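Local atomic coordinates of methyl-accepting chemotaxis protein (Campylobacter jejuni, PDB entry 6W3P), a protein that probably senses amino acid-like ligands through a probably periplasmic Cache-type domain and relays their binding to the chemotaxis machinery. Residues L136-I141 and D160-D165; S38-L43 and G155-D160; V90-K95 and E103-L108. All coordinates share one frame; numbering follows the deposited sequence. Where two conformers were deposited one is given.

Interaction 1: L136-I141 and D160-D165; sequences LKQYVI and DIPSED. With SKJ (beta-methylnorleucine), chain C.
Val140 and Asp160 meet near the base of their side chains, where CB of Val140 lies 4.1 Å from CB of Asp160. The two side chains cross at a slant, CG2 of the valine lying against CG of the carboxylate. A branched, apolar residue suits this place because it flanks the aspartate without competing for its oxygens. Asp160 has CG beside its own backbone N and anti to the carbonyl carbon (chi1 -66°), which sends the carboxylate to the bound beta-methylnorleucine. Its OD2 accepts a hydrogen bond of 2.7 Å from the ligand atom N. The carboxylate is held in place by more than the ligand: Asn80 also bonds to OD2, while Thr142 and Tyr82 bond to OD1. So many partners fix its rotation, and its negative charge would suit a ligand amino group. All this hangs on the open ends of the antiparallel hairpin formed by strands 139-149 and 152-162 in the first Cache domain, where Ile141 and Ile161 form a hydrogen-bonded pair. N of Ile141 is 2.8 Å from O of Ile161, and N of Ile161 is 2.9 Å from O of Ile141. Both isoleucines are turned to the face covered by Phe32 of helix 4-49, an apolar setting for their branched chains. At the next pair the side chains of Val140 and Pro162 diverge; Pro162, which lacks an N-H, is the last residue of the strand, and no bond to Val140 is expected at such a pair. Ser163, next in the chain, still bonds across: its N lies 3.0 Å from O of Tyr139, coming from above the carbonyl plane. Its OG, 3.3 Å from CB of Tyr139, sits between the backbone N and carbonyl carbon (chi1 57°), while CB rests 4.1 Å from CG1 of Ile141.

Interaction 2: S38-L43 and G155-D160; sequences SFTRAL and GVLGVD. With SKJ (beta-methylnorleucine), chain C.
Leu43 and Leu157 form the tight part of this contact, their isobutyl groups crossing at a slant. CD2 of Leu43 is 3.7 Å from CD1 of Leu157, and the other methyl of Leu157, CD2, sits 3.7 Å from CG of Leu43. The same CD2 reaches past the leucine to the helix backbone, 3.6 Å from O of Thr40. With CG trans to the backbone N in both leucines (chi1 -178° in Leu43, 176° in Leu157), each forked end is carried out into the gap between helix and strand. Thr40 and Val159 continue the buried packing, sliding past each other in opposite directions, with OG1 of Thr40 3.7 Å from CG2 of Val159. That hydroxyl can lie against a methyl because its polar need is met within the helix, by a hydrogen bond to O of Asn36. Toward Phe39 the contact becomes looser. The ring is partly exposed and touches Val159 with little more than one corner: CE2 is 3.8 Å from CG1, and CG2 lies at the ring edge, in its plane. Tyr72 of helix 58-76 packs edge-to-face with this ring, which therefore bridges the strand and the second helix. Leu43 also grazes Val159, its CD2 4.4 Å from CG2. Leu157 and Val159 both point to the helix, whereas Asp160, on the opposite face of the strand, takes no part in the helix packing. The intervening Gly158 has no side chain. Segment 38-43 runs at 145° to strand segment 155-160. A long N-terminal helix lying on one face of a central antiparallel sheet, with the ligand at the other face, is consistent with the membrane-distal domain of a double Cache sensor.

Interaction 3: V90-K95 and E103-L108; sequences VLLSQK and ELRDDL. With SKJ (beta-methylnorleucine), chain C.
Val90, Leu92 and Arg105 are among the residues that bury the most surface here, and all three lie on the same face of the sheet. Val90 is locked to Arg105 through the backbone as a hydrogen-bonded antiparallel pair: N of Arg105 is 2.7 Å from O of Val90, and N of Val90 is 2.9 Å from O of Arg105. Its compact, branched side chain suits a buried position and meets Leu108, whose CD1 is 4.3 Å from CB of Val90. Two residues along, Leu92 is paired with Glu103, its N 2.9 Å from O of Glu103, while the return bond from Glu103 is weak. Leu92 crosses Arg105 obliquely, CD2 lying 3.9 Å from NH1. Arg105 brings NH1 beside the leucine methyl because its chain is bent twice beyond CG: the bends (chi2 -83°, chi3 -67°) turn the guanidinium toward CD2 of Leu92 and the carboxylate of Asp107. Asp107 holds the guanidinium in that pose side-on, in its plane, with NE bonding to OD1 at 2.9 Å and NH2 to OD2, each oxygen using its syn lone pair. This two-point salt bridge would offset the positive charge set beside the leucine. On the reverse face, CD2 of Leu104 packs against CB of Leu91, and both residues reach helix 58-76, as suits apolar side chains. The methyls of Leu92 instead face the ligand: CD1 is 3.8 Å from CAB of the beta-methylnorleucine, and CD2 is as close to CAA. Leu108 approaches the same tail, CD1 being 3.9 Å from CAB. The hairpin and the loop that follows it supply an apolar wall for the ligand's alkyl chain, in the amino acid pocket of a Cache sensor domain.

From the N terminus, helix 4-49 supplies residues 38-43, which wait until 155-160 to close the long loop of interaction 2. Nested inside that loop is interaction 3, a local hairpin between 90-95 and 103-108 at one edge of the six-stranded sheet. Residues 136-141 come next, still within the loop, and pair with 160-165 only after interaction 2 has closed, so interactions 1 and 2 cross and share Asp160. Interaction 2 ties the long helix to the sheet, while interactions 1 and 3 join neighbouring strands. Between interactions 1 and 3, Leu136 comes against the side chain of Gln94, and the ligand lies between their charged and apolar parts.

Interaction 1: L136-I141 and D160-D165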
loop_
_atom_site.group_PDB
_atom_site.type_symbol
_atom_site.label_atom_id
_atom_site.label_comp_id
_atom_site.label_asym_id
_atom_site.label_seq_id
_atom_site.Cartn_x
_atom_site.Cartn_y
_atom_site.Cartn_z
ATOM N N LEU A 136 -9.431 -15.417 3.225
ATOM C CA LEU A 136 -8.320 -16.028 2.484
ATOM C C LEU A 136 -7.073 -16.205 3.331
ATOM O O LEU A 136 -6.147 -16.893 2.904
ATOM C CB LEU A 136 -7.957 -15.215 1.245
ATOM C CG LEU A 136 -9.022 -15.233 0.158
ATOM C CD1 LEU A 136 -8.693 -14.227 -0.915
ATOM C CD2 LEU A 136 -9.160 -16.601 -0.493
ATOM N N LYS A 137 -7.036 -15.568 4.498
ATOM C CA LYS A 137 -5.878 -15.665 5.388
ATOM C C LYS A 137 -4.625 -15.366 4.602
ATOM O O LYS A 137 -3.667 -16.129 4.614
ATOM C CB LYS A 137 -5.823 -17.044 6.056
ATOM C CG LYS A 137 -7.050 -17.348 6.933
ATOM C CD LYS A 137 -7.415 -16.197 7.874
ATOM C CE LYS A 137 -8.714 -16.458 8.649
ATOM N NZ LYS A 137 -8.658 -17.708 9.461
ATOM N N GLN A 138 -4.688 -14.269 3.848
ATOM C CA GLN A 138 -3.488 -13.585 3.387
ATOM C C GLN A 138 -3.514 -12.122 3.828
ATOM O O GLN A 138 -4.583 -11.499 3.933
ATOM C CB GLN A 138 -3.376 -13.637 1.867
ATOM C CG GLN A 138 -3.380 -15.028 1.267
ATOM C CD GLN A 138 -3.219 -15.002 -0.246
ATOM O OE1 GLN A 138 -2.508 -14.155 -0.796
ATOM N NE2 GLN A 138 -3.860 -15.951 -0.923
ATOM N N TYR A 139 -2.342 -11.530 3.995
ATOM C CA TYR A 139 -2.283 -10.097 4.240
ATOM C C TYR A 139 -2.601 -9.301 3.004
ATOM O O TYR A 139 -2.113 -9.607 1.887
ATOM C CB TYR A 139 -0.924 -9.672 4.752
ATOM C CG TYR A 139 -0.785 -10.012 6.235
ATOM C CD1 TYR A 139 -1.194 -9.092 7.211
ATOM C CD2 TYR A 139 -0.175 -11.181 6.666
ATOM C CE1 TYR A 139 -1.165 -9.402 8.544
ATOM C CE2 TYR A 139 -0.104 -11.484 8.018
ATOM C CZ TYR A 139 -0.639 -10.598 8.941
ATOM O OH TYR A 139 -0.567 -10.873 10.274
ATOM N N VAL A 140 -3.510 -8.333 3.183
ATOM C CA VAL A 140 -3.987 -7.525 2.058
ATOM C C VAL A 140 -3.953 -6.055 2.384
ATOM O O VAL A 140 -4.025 -5.662 3.536
ATOM C CB VAL A 140 -5.414 -7.918 1.624
ATOM C CG1 VAL A 140 -5.460 -9.360 1.142
ATOM C CG2 VAL A 140 -6.448 -7.647 2.720
ATOM N N ILE A 141 -3.921 -5.241 1.328
ATOM C CA ILE A 141 -4.240 -3.829 1.391
ATOM C C ILE A 141 -5.555 -3.669 0.642
ATOM O O ILE A 141 -5.715 -4.233 -0.462
ATOM C CB ILE A 141 -3.141 -2.954 0.726
ATOM C CG1 ILE A 141 -1.818 -3.127 1.482
ATOM C CG2 ILE A 141 -3.572 -1.496 0.632
ATOM C CD1 ILE A 141 -0.601 -2.690 0.692
ATOM N N ASP A 160 -9.147 -5.980 -2.710
ATOM C CA ASP A 160 -8.059 -6.446 -1.857
ATOM C C ASP A 160 -6.883 -6.907 -2.726
ATOM O O ASP A 160 -7.019 -7.796 -3.579
ATOM C CB ASP A 160 -8.497 -7.667 -1.036
ATOM C CG ASP A 160 -9.577 -7.393 -0.024
ATOM O OD1 ASP A 160 -9.881 -6.221 0.241
ATOM O OD2 ASP A 160 -10.114 -8.418 0.497
ATOM N N ILE A 161 -5.736 -6.301 -2.497
ATOM C CA ILE A 161 -4.516 -6.626 -3.210
ATOM C C ILE A 161 -3.529 -7.185 -2.161
ATOM O O ILE A 161 -3.368 -6.602 -1.086
ATOM C CB ILE A 161 -3.888 -5.379 -3.863
ATOM C CG1 ILE A 161 -4.894 -4.646 -4.784
ATOM C CG2 ILE A 161 -2.578 -5.713 -4.586
ATOM C CD1 ILE A 161 -5.410 -5.490 -5.911
ATOM N N PRO A 162 -2.857 -8.326 -2.451
ATOM C CA PRO A 162 -1.904 -8.880 -1.471
ATOM C C PRO A 162 -0.826 -7.869 -1.131
ATOM O O PRO A 162 -0.233 -7.255 -2.030
ATOM C CB PRO A 162 -1.304 -10.065 -2.206
ATOM C CG PRO A 162 -2.267 -10.443 -3.250
ATOM C CD PRO A 162 -2.968 -9.175 -3.643
ATOM N N SER A 163 -0.594 -7.623 0.140
ATOM C CA SER A 163 0.506 -6.744 0.533
ATOM C C SER A 163 1.858 -7.269 0.092
ATOM O O SER A 163 2.732 -6.453 -0.225
ATOM C CB SER A 163 0.514 -6.478 2.012
ATOM O OG SER A 163 0.594 -7.694 2.646
ATOM N N GLU A 164 1.951 -8.572 -0.145
ATOM C CA GLU A 164 3.172 -9.137 -0.709
ATOM C C GLU A 164 3.532 -8.550 -2.065
ATOM O O GLU A 164 4.701 -8.498 -2.433
ATOM C CB GLU A 164 3.076 -10.669 -0.820
ATOM C CG GLU A 164 4.256 -11.404 -1.419
ATOM C CD GLU A 164 4.043 -12.912 -1.453
ATOM O OE1 GLU A 164 2.966 -13.386 -1.015
ATOM O OE2 GLU A 164 4.979 -13.646 -1.862
ATOM N N ASP A 165 2.529 -8.081 -2.819
ATOM C CA ASP A 165 2.820 -7.531 -4.134
ATOM C C ASP A 165 3.680 -6.265 -3.982
ATOM O O ASP A 165 4.636 -6.057 -4.749
ATOM C CB ASP A 165 1.541 -7.239 -4.917
ATOM C CG ASP A 165 0.797 -8.480 -5.351
ATOM O OD1 ASP A 165 1.359 -9.609 -5.245
ATOM O OD2 ASP A 165 -0.301 -8.285 -5.930
HETATM N N SKJ C . -10.891 -8.303 3.104
HETATM C CA SKJ C . -12.268 -7.950 3.452
HETATM C C SKJ C . -12.383 -8.162 4.955
HETATM O O SKJ C . -11.580 -8.904 5.564
HETATM C CB SKJ C . -13.315 -8.724 2.624
HETATM C CG1 SKJ C . -14.749 -8.154 2.687
HETATM C CG2 SKJ C . -13.283 -10.203 2.953
HETATM O OXT SKJ C . -13.339 -7.614 5.555
HETATM C CAA SKJ C . -13.845 -12.539 2.215
HETATM C CAB SKJ C . -13.939 -11.048 1.852
#

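Interaction 2: S38-L43 and G155-D160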
loop_
_atom_site.group_PDB
_atom_site.type_symbol
_atom_site.label_atom_id
_atom_site.label_comp_id
_atom_site.label_asym_id
_atom_site.label_seq_id
_atom_site.Cartn_x
_atom_site.Cartn_y
_atom_site.Cartn_z
ATOM N N SER A 38 -6.612 3.896 -9.537
ATOM C CA SER A 38 -7.209 4.074 -10.855
ATOM C C SER A 38 -8.146 2.929 -11.168
ATOM O O SER A 38 -9.256 3.130 -11.639
ATOM C CB SER A 38 -6.145 4.192 -11.943
ATOM O OG SER A 38 -5.367 5.357 -11.754
ATOM N N PHE A 39 -7.687 1.714 -10.882
ATOM C CA PHE A 39 -8.488 0.504 -11.098
ATOM C C PHE A 39 -9.837 0.609 -10.340
ATOM O O PHE A 39 -10.917 0.365 -10.911
ATOM C CB PHE A 39 -7.699 -0.701 -10.607
ATOM C CG PHE A 39 -8.468 -1.987 -10.559
ATOM C CD1 PHE A 39 -8.542 -2.829 -11.658
ATOM C CD2 PHE A 39 -9.062 -2.373 -9.383
ATOM C CE1 PHE A 39 -9.147 -4.047 -11.574
ATOM C CE2 PHE A 39 -9.699 -3.584 -9.308
ATOM C CZ PHE A 39 -9.719 -4.440 -10.363
ATOM N N THR A 40 -9.746 0.955 -9.063
ATOM C CA THR A 40 -10.918 1.061 -8.212
ATOM C C THR A 40 -11.886 2.131 -8.729
ATOM O O THR A 40 -13.093 1.936 -8.704
ATOM C CB THR A 40 -10.456 1.360 -6.755
ATOM O OG1 THR A 40 -9.609 0.267 -6.325
ATOM C CG2 THR A 40 -11.603 1.438 -5.848
ATOM N N ARG A 41 -11.325 3.257 -9.168
ATOM C CA ARG A 41 -12.133 4.328 -9.721
ATOM C C ARG A 41 -12.872 3.906 -10.973
ATOM O O ARG A 41 -14.058 4.267 -11.170
ATOM C CB ARG A 41 -11.238 5.542 -9.995
ATOM C CG ARG A 41 -11.914 6.648 -10.706
ATOM C CD ARG A 41 -11.369 7.973 -10.294
ATOM N NE ARG A 41 -11.762 8.286 -8.923
ATOM C CZ ARG A 41 -10.924 8.392 -7.871
ATOM N NH1 ARG A 41 -9.604 8.334 -8.025
ATOM N NH2 ARG A 41 -11.438 8.700 -6.667
ATOM N N ALA A 42 -12.180 3.192 -11.846
ATOM C CA ALA A 42 -12.793 2.719 -13.055
ATOM C C ALA A 42 -13.955 1.753 -12.730
ATOM O O ALA A 42 -15.018 1.817 -13.352
ATOM C CB ALA A 42 -11.775 2.053 -13.954
ATOM N N LEU A 43 -13.729 0.862 -11.775
ATOM C CA LEU A 43 -14.754 -0.078 -11.340
ATOM C C LEU A 43 -15.972 0.676 -10.780
ATOM O O LEU A 43 -17.113 0.348 -11.116
ATOM C CB LEU A 43 -14.118 -1.031 -10.335
ATOM C CG LEU A 43 -15.031 -2.149 -9.792
ATOM C CD1 LEU A 43 -15.790 -2.820 -10.911
ATOM C CD2 LEU A 43 -14.170 -3.196 -9.119
ATOM N N GLY A 155 -23.576 1.173 -2.409
ATOM C CA GLY A 155 -22.860 0.362 -1.471
ATOM C C GLY A 155 -21.402 0.757 -1.473
ATOM O O GLY A 155 -21.036 1.762 -2.051
ATOM N N VAL A 156 -20.591 -0.022 -0.762
ATOM C CA VAL A 156 -19.163 0.243 -0.670
ATOM C C VAL A 156 -18.394 -0.825 -1.440
ATOM O O VAL A 156 -18.437 -2.006 -1.093
ATOM C CB VAL A 156 -18.662 0.290 0.787
ATOM C CG1 VAL A 156 -17.160 0.504 0.794
ATOM C CG2 VAL A 156 -19.356 1.420 1.541
ATOM N N LEU A 157 -17.627 -0.349 -2.427
ATOM C CA LEU A 157 -16.773 -1.237 -3.228
ATOM C C LEU A 157 -15.475 -1.459 -2.459
ATOM O O LEU A 157 -14.922 -0.517 -1.885
ATOM C CB LEU A 157 -16.426 -0.530 -4.528
ATOM C CG LEU A 157 -15.481 -1.192 -5.483
ATOM C CD1 LEU A 157 -16.049 -2.472 -6.040
ATOM C CD2 LEU A 157 -15.126 -0.199 -6.601
ATOM N N GLY A 158 -14.987 -2.686 -2.507
ATOM C CA GLY A 158 -13.659 -2.983 -1.955
ATOM C C GLY A 158 -12.874 -3.844 -2.909
ATOM O O GLY A 158 -13.408 -4.720 -3.619
ATOM N N VAL A 159 -11.568 -3.591 -2.895
ATOM C CA VAL A 159 -10.612 -4.320 -3.717
ATOM C C VAL A 159 -9.414 -4.680 -2.838
ATOM O O VAL A 159 -8.812 -3.785 -2.219
ATOM C CB VAL A 159 -10.123 -3.448 -4.892
ATOM C CG1 VAL A 159 -9.011 -4.144 -5.645
ATOM C CG2 VAL A 159 -11.259 -3.033 -5.804
ATOM N N ASP A 160 -9.147 -5.980 -2.710
ATOM C CA ASP A 160 -8.059 -6.446 -1.857
ATOM C C ASP A 160 -6.883 -6.907 -2.726
ATOM O O ASP A 160 -7.019 -7.796 -3.579
ATOM C CB ASP A 160 -8.497 -7.667 -1.036
ATOM C CG ASP A 160 -9.577 -7.393 -0.024
ATOM O OD1 ASP A 160 -9.881 -6.221 0.241
ATOM O OD2 ASP A 160 -10.114 -8.418 0.497
HETATM N N SKJ C . -10.891 -8.303 3.104
HETATM C CA SKJ C . -12.268 -7.950 3.452
HETATM C C SKJ C . -12.383 -8.162 4.955
HETATM O O SKJ C . -11.580 -8.904 5.564
HETATM C CB SKJ C . -13.315 -8.724 2.624
HETATM C CG1 SKJ C . -14.749 -8.154 2.687
HETATM C CG2 SKJ C . -13.283 -10.203 2.953
HETATM O OXT SKJ C . -13.339 -7.614 5.555
HETATM C CAA SKJ C . -13.845 -12.539 2.215
HETATM C CAB SKJ C . -13.939 -11.048 1.852
#

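Interaction 3: V90-K95 and E103-L108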
loop_
_atom_site.group_PDB
_atom_site.type_symbol
_atom_site.label_atom_id
_atom_site.label_comp_id
_atom_site.label_asym_id
_atom_site.label_seq_id
_atom_site.Cartn_x
_atom_site.Cartn_y
_atom_site.Cartn_z
ATOM N N VAL A 90 -22.622 -8.760 1.373
ATOM C CA VAL A 90 -21.555 -8.452 0.457
ATOM C C VAL A 90 -21.730 -9.318 -0.780
ATOM O O VAL A 90 -21.928 -10.540 -0.693
ATOM C CB VAL A 90 -20.171 -8.700 1.089
ATOM C CG1 VAL A 90 -19.061 -8.515 0.066
ATOM C CG2 VAL A 90 -19.959 -7.784 2.282
ATOM N N LEU A 91 -21.562 -8.687 -1.939
ATOM C CA LEU A 91 -21.390 -9.436 -3.173
ATOM C C LEU A 91 -19.893 -9.615 -3.378
ATOM O O LEU A 91 -19.161 -8.636 -3.525
ATOM C CB LEU A 91 -22.023 -8.730 -4.360
ATOM C CG LEU A 91 -21.896 -9.487 -5.700
ATOM C CD1 LEU A 91 -22.683 -10.802 -5.761
ATOM C CD2 LEU A 91 -22.327 -8.609 -6.838
ATOM N N LEU A 92 -19.457 -10.877 -3.344
ATOM C CA LEU A 92 -18.011 -11.196 -3.272
ATOM C C LEU A 92 -17.536 -11.981 -4.478
ATOM O O LEU A 92 -18.006 -13.086 -4.754
ATOM C CB LEU A 92 -17.719 -11.996 -2.008
ATOM C CG LEU A 92 -16.284 -12.503 -1.824
ATOM C CD1 LEU A 92 -15.261 -11.392 -1.744
ATOM C CD2 LEU A 92 -16.218 -13.387 -0.591
ATOM N N SER A 93 -16.543 -11.422 -5.183
ATOM C CA SER A 93 -15.781 -12.159 -6.190
ATOM C C SER A 93 -14.410 -12.469 -5.629
ATOM O O SER A 93 -13.657 -11.582 -5.271
ATOM C CB SER A 93 -15.611 -11.292 -7.440
ATOM O OG SER A 93 -14.981 -12.021 -8.485
ATOM N N GLN A 94 -14.111 -13.738 -5.487
ATOM C CA GLN A 94 -12.873 -14.112 -4.845
ATOM C C GLN A 94 -12.101 -15.027 -5.714
ATOM O O GLN A 94 -12.653 -15.878 -6.392
ATOM C CB GLN A 94 -13.181 -14.783 -3.518
ATOM C CG GLN A 94 -11.998 -15.275 -2.777
ATOM C CD GLN A 94 -12.432 -15.701 -1.419
ATOM O OE1 GLN A 94 -12.566 -14.879 -0.536
ATOM N NE2 GLN A 94 -12.943 -16.914 -1.352
ATOM N N LYS A 95 -10.783 -14.909 -5.559
ATOM C CA LYS A 95 -9.808 -15.797 -6.206
ATOM C C LYS A 95 -9.966 -17.219 -5.695
ATOM O O LYS A 95 -10.186 -17.414 -4.505
ATOM C CB LYS A 95 -8.380 -15.279 -6.018
ATOM C CG LYS A 95 -7.343 -15.894 -6.960
ATOM C CD LYS A 95 -6.038 -15.130 -6.888
ATOM C CE LYS A 95 -4.927 -15.782 -7.718
ATOM N NZ LYS A 95 -5.290 -16.045 -9.150
ATOM N N GLU A 103 -21.109 -14.411 -5.204
ATOM C CA GLU A 103 -22.267 -14.732 -4.382
ATOM C C GLU A 103 -22.420 -13.730 -3.254
ATOM O O GLU A 103 -21.484 -12.972 -2.934
ATOM C CB GLU A 103 -22.292 -16.178 -3.881
ATOM C CG GLU A 103 -21.015 -16.694 -3.275
ATOM C CD GLU A 103 -21.168 -18.060 -2.626
ATOM O OE1 GLU A 103 -20.674 -18.229 -1.484
ATOM O OE2 GLU A 103 -21.755 -18.969 -3.264
ATOM N N LEU A 104 -23.670 -13.584 -2.804
ATOM C CA LEU A 104 -23.976 -12.785 -1.647
ATOM C C LEU A 104 -23.595 -13.538 -0.412
ATOM O O LEU A 104 -23.866 -14.751 -0.273
ATOM C CB LEU A 104 -25.456 -12.419 -1.574
ATOM C CG LEU A 104 -25.820 -11.366 -2.593
ATOM C CD1 LEU A 104 -27.330 -11.284 -2.643
ATOM C CD2 LEU A 104 -25.235 -9.997 -2.259
ATOM N N ARG A 105 -22.860 -12.841 0.442
ATOM C CA ARG A 105 -22.472 -13.397 1.731
ATOM C C ARG A 105 -23.046 -12.498 2.814
ATOM O O ARG A 105 -22.934 -11.277 2.737
ATOM C CB ARG A 105 -20.932 -13.361 1.815
ATOM C CG ARG A 105 -20.210 -14.340 0.907
ATOM C CD ARG A 105 -20.144 -15.701 1.558
ATOM N NE ARG A 105 -19.288 -15.721 2.744
ATOM C CZ ARG A 105 -18.020 -16.125 2.757
ATOM N NH1 ARG A 105 -17.391 -16.409 1.621
ATOM N NH2 ARG A 105 -17.402 -16.317 3.919
ATOM N N ASP A 106 -23.563 -13.113 3.869
ATOM C CA ASP A 106 -24.131 -12.379 5.006
ATOM C C ASP A 106 -23.324 -12.486 6.317
ATOM O O ASP A 106 -23.740 -11.938 7.339
ATOM C CB ASP A 106 -25.591 -12.808 5.263
ATOM C CG ASP A 106 -25.725 -14.245 5.749
ATOM O OD1 ASP A 106 -24.717 -14.879 6.139
ATOM O OD2 ASP A 106 -26.879 -14.709 5.856
ATOM N N ASP A 107 -22.091 -12.986 6.242
ATOM C CA ASP A 107 -21.347 -13.317 7.449
ATOM C C ASP A 107 -20.063 -12.500 7.678
ATOM O O ASP A 107 -19.206 -12.916 8.473
ATOM C CB ASP A 107 -21.027 -14.822 7.481
ATOM C CG ASP A 107 -20.267 -15.285 6.239
ATOM O OD1 ASP A 107 -20.457 -14.711 5.147
ATOM O OD2 ASP A 107 -19.410 -16.187 6.356
ATOM N N LEU A 108 -19.910 -11.372 7.002
ATOM C CA LEU A 108 -18.621 -10.698 6.968
ATOM C C LEU A 108 -18.568 -9.450 7.824
ATOM O O LEU A 108 -17.537 -8.757 7.883
ATOM C CB LEU A 108 -18.190 -10.416 5.521
ATOM C CG LEU A 108 -17.969 -11.695 4.692
ATOM C CD1 LEU A 108 -17.616 -11.348 3.261
ATOM C CD2 LEU A 108 -16.911 -12.605 5.285
HETATM N N SKJ C . -10.891 -8.303 3.104
HETATM C CA SKJ C . -12.268 -7.950 3.452
HETATM C C SKJ C . -12.383 -8.162 4.955
HETATM O O SKJ C . -11.580 -8.904 5.564
HETATM C CB SKJ C . -13.315 -8.724 2.624
HETATM C CG1 SKJ C . -14.749 -8.154 2.687
HETATM C CG2 SKJ C . -13.283 -10.203 2.953
HETATM O OXT SKJ C . -13.339 -7.614 5.555
HETATM C CAA SKJ C . -13.845 -12.539 2.215
HETATM C CAB SKJ C . -13.939 -11.048 1.852
#